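Local atomic coordinates of acetaldehyde dehydrogenase (Acetylating) (Geobacillus thermoglucosidasius, PDB entry 5J78), a protein that probably catalyses the NAD-dependent, CoA-acylating interconversion of acetaldehyde and acetyl-CoA. Residues I33-N38 with I197-M202. Numbering follows the deposited sequence.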
ATOM      1  N   ILE A  33      -4.047   8.378  18.001  1.00 20.02           N
ATOM      2  CA  ILE A  33      -4.976   7.343  17.532  1.00 13.94           C
ATOM      3  C   ILE A  33      -5.983   6.965  18.615  1.00 20.57           C
ATOM      4  O   ILE A  33      -7.191   6.899  18.358  1.00 17.44           O
ATOM      5  CB  ILE A  33      -4.230   6.065  17.053  1.00 18.93           C
ATOM      6  CG1 ILE A  33      -3.397   6.372  15.810  1.00 20.31           C
ATOM      7  CG2 ILE A  33      -5.227   4.939  16.693  1.00 21.62           C
ATOM      8  CD1 ILE A  33      -2.413   5.247  15.437  1.00 23.45           C
ATOM      9  N   GLN A  34      -5.486   6.701  19.816  0.58 19.30           N
ATOM     10  CA  GLN A  34      -6.344   6.388  20.943  0.58 22.02           C
ATOM     11  C   GLN A  34      -7.398   7.475  21.146  0.58 19.35           C
ATOM     12  O   GLN A  34      -8.580   7.184  21.351  0.58 17.25           O
ATOM     13  CB  GLN A  34      -5.511   6.231  22.216  0.58 21.03           C
ATOM     14  CG  GLN A  34      -6.293   5.692  23.378  0.58 19.17           C
ATOM     15  CD  GLN A  34      -6.773   4.301  23.121  0.58 28.10           C
ATOM     16  OE1 GLN A  34      -6.013   3.343  23.238  0.58 26.30           O
ATOM     17  NE2 GLN A  34      -8.035   4.176  22.749  0.58 28.96           N
ATOM     18  N   GLU A  35      -6.963   8.731  21.085  1.00 16.81           N
ATOM     19  CA  GLU A  35      -7.887   9.849  21.270  1.00 24.21           C
ATOM     20  C   GLU A  35      -9.023   9.805  20.230  1.00 22.84           C
ATOM     21  O   GLU A  35     -10.198   9.880  20.596  1.00 18.19           O
ATOM     22  CB  GLU A  35      -7.135  11.171  21.187  1.00 14.30           C
ATOM     23  CG  GLU A  35      -8.002  12.414  21.432  1.00 22.77           C
ATOM     24  CD  GLU A  35      -7.234  13.750  21.283  1.00 23.47           C
ATOM     25  OE1 GLU A  35      -6.469  13.932  20.318  1.00 34.54           O
ATOM     26  OE2 GLU A  35      -7.408  14.626  22.145  1.00 42.03           O
ATOM     27  N   VAL A  36      -8.676   9.658  18.947  1.00 17.95           N
ATOM     28  CA  VAL A  36      -9.687   9.485  17.884  1.00 18.26           C
ATOM     29  C   VAL A  36     -10.679   8.367  18.194  1.00 17.05           C
ATOM     30  O   VAL A  36     -11.908   8.544  18.070  1.00 16.50           O
ATOM     31  CB  VAL A  36      -9.016   9.192  16.518  1.00 23.40           C
ATOM     32  CG1 VAL A  36     -10.031   8.826  15.453  1.00 18.02           C
ATOM     33  CG2 VAL A  36      -8.238  10.419  16.079  1.00 16.97           C
ATOM     34  N   ARG A  37     -10.159   7.218  18.615  1.00 19.07           N
ATOM     35  CA  ARG A  37     -11.025   6.079  18.952  1.00 22.97           C
ATOM     36  C   ARG A  37     -11.964   6.433  20.101  1.00 18.85           C
ATOM     37  O   ARG A  37     -13.149   6.177  20.021  1.00 15.90           O
ATOM     38  CB  ARG A  37     -10.195   4.846  19.302  1.00 18.44           C
ATOM     39  CG  ARG A  37      -9.358   4.345  18.110  1.00 21.98           C
ATOM     40  CD  ARG A  37      -8.676   3.022  18.415  1.00 24.55           C
ATOM     41  NE  ARG A  37      -7.873   2.509  17.304  1.00 24.73           N
ATOM     42  CZ  ARG A  37      -7.082   1.441  17.393  1.00 21.22           C
ATOM     43  NH1 ARG A  37      -6.999   0.789  18.532  1.00 19.69           N
ATOM     44  NH2 ARG A  37      -6.372   1.024  16.353  1.00 18.18           N
ATOM     45  N   ASN A  38     -11.444   7.066  21.146  1.00 18.04           N
ATOM     46  CA  ASN A  38     -12.296   7.524  22.230  1.00 20.04           C
ATOM     47  C   ASN A  38     -13.382   8.512  21.774  1.00 20.80           C
ATOM     48  O   ASN A  38     -14.529   8.392  22.178  1.00 17.05           O
ATOM     49  CB  ASN A  38     -11.456   8.170  23.324  1.00 23.02           C
ATOM     50  CG  ASN A  38     -10.563   7.164  24.060  1.00 19.76           C
ATOM     51  OD1 ASN A  38     -10.833   5.979  24.090  1.00 26.47           O
ATOM     52  ND2 ASN A  38      -9.489   7.656  24.650  1.00 31.08           N
ATOM     53  N   ILE A 197      -9.685  16.636  17.712  1.00 20.46           N
ATOM     54  CA  ILE A 197      -8.330  16.122  17.914  1.00 22.93           C
ATOM     55  C   ILE A 197      -7.433  17.244  18.480  1.00 24.71           C
ATOM     56  O   ILE A 197      -7.361  18.329  17.908  1.00 19.94           O
ATOM     57  CB  ILE A 197      -7.725  15.585  16.576  1.00 17.02           C
ATOM     58  CG1 ILE A 197      -8.469  14.327  16.107  1.00 19.94           C
ATOM     59  CG2 ILE A 197      -6.254  15.251  16.726  1.00 22.28           C
ATOM     60  CD1 ILE A 197      -8.201  13.985  14.659  1.00 22.08           C
ATOM     61  N   THR A 198      -6.739  16.968  19.577  1.00 21.34           N
ATOM     62  CA  THR A 198      -5.888  17.973  20.218  1.00 25.43           C
ATOM     63  C   THR A 198      -4.426  17.855  19.803  1.00 30.36           C
ATOM     64  O   THR A 198      -3.685  18.824  19.862  1.00 46.49           O
ATOM     65  CB  THR A 198      -5.966  17.875  21.744  1.00 26.25           C
ATOM     66  OG1 THR A 198      -5.475  16.598  22.171  1.00 32.04           O
ATOM     67  CG2 THR A 198      -7.407  18.049  22.206  1.00 29.75           C
ATOM     68  N   GLN A 199      -4.033  16.663  19.380  1.00 33.54           N
ATOM     69  CA  GLN A 199      -2.671  16.373  18.959  1.00 37.58           C
ATOM     70  C   GLN A 199      -2.692  15.922  17.491  1.00 24.52           C
ATOM     71  O   GLN A 199      -2.657  14.710  17.221  1.00 29.45           O
ATOM     72  CB  GLN A 199      -2.054  15.263  19.843  1.00 50.28           C
ATOM     73  CG  GLN A 199      -2.446  15.248  21.344  1.00 54.17           C
ATOM     74  CD  GLN A 199      -2.327  13.840  21.972  1.00 70.65           C
ATOM     75  OE1 GLN A 199      -3.215  12.990  21.807  1.00 49.64           O
ATOM     76  NE2 GLN A 199      -1.224  13.594  22.683  1.00 40.82           N
ATOM     77  N   PRO A 200      -2.773  16.872  16.538  1.00 25.58           N
ATOM     78  CA  PRO A 200      -2.902  16.460  15.130  1.00 23.74           C
ATOM     79  C   PRO A 200      -1.678  15.700  14.663  1.00 28.47           C
ATOM     80  O   PRO A 200      -0.555  16.109  14.957  1.00 26.76           O
ATOM     81  CB  PRO A 200      -3.049  17.789  14.367  1.00 27.12           C
ATOM     82  CG  PRO A 200      -3.422  18.785  15.396  1.00 30.18           C
ATOM     83  CD  PRO A 200      -2.779  18.333  16.669  1.00 27.06           C
ATOM     84  N   THR A 201      -1.905  14.580  13.982  1.00 22.53           N
ATOM     85  CA  THR A 201      -0.834  13.786  13.393  1.00 27.33           C
ATOM     86  C   THR A 201      -1.374  13.084  12.164  1.00 27.32           C
ATOM     87  O   THR A 201      -2.587  12.943  12.006  1.00 21.94           O
ATOM     88  CB  THR A 201      -0.287  12.713  14.352  1.00 19.74           C
ATOM     89  OG1 THR A 201      -1.289  11.723  14.585  1.00 22.77           O
ATOM     90  CG2 THR A 201       0.154  13.323  15.677  1.00 25.92           C
ATOM     91  N   MET A 202      -0.478  12.618  11.305  1.00 26.15           N
ATOM     92  CA  MET A 202      -0.900  11.864  10.128  1.00 31.58           C
ATOM     93  C   MET A 202      -1.680  10.622  10.545  1.00 19.38           C
ATOM     94  O   MET A 202      -2.739  10.328   9.996  1.00 24.07           O
ATOM     95  CB  MET A 202       0.307  11.463   9.276  1.00 27.31           C
ATOM     96  CG  MET A 202       0.875  12.567   8.391  1.00 63.06           C
ATOM     97  SD  MET A 202       2.055  11.934   7.159  1.00 74.75           S
ATOM     98  CE  MET A 202       1.071  10.675   6.316  1.00 49.54           C
TER
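Glu35 OE2 accepts a hydrogen bond from Thr198 OG1 at 2.8 Å and is in a weak one with Tyr39 OH, while Glu35 OE1 takes the backbone Thr198 N at 3.1 Å. Both oxygens thus bind the same threonine on their syn sides, the hydroxyl lying closer to the carboxylate plane (16° out of it) than the amide (34°), a two-point grip that fixes the rotation of the carboxylate. The acid reaches that far because its CG stands anti to the backbone N (chi1 -177°) and the chain runs extended beyond it. Replacing Glu35 with an alanine would probably leave the Thr198 amide and hydroxyl without their carboxylate acceptors, and with them both hydrogen bonds from loop to helix would be lost. Next to this polar pair, Val36 CG2 meets Ile197 CD1 at 3.8 Å, the two buried side chains crossing obliquely. The contact exemplifies a helix carboxylate tying down a loop through both a backbone N-H and a side-chain hydroxyl, with an apolar contact beside it. Helix 28-51 here packs on the loop that links strand 194-196 to helix 202-210, where Thr201 is the N-cap; Val36 also touches Ala204 of that helix, Ile197 rests against strand 160-165, and Arg37 reaches Asp29 of a second subunit.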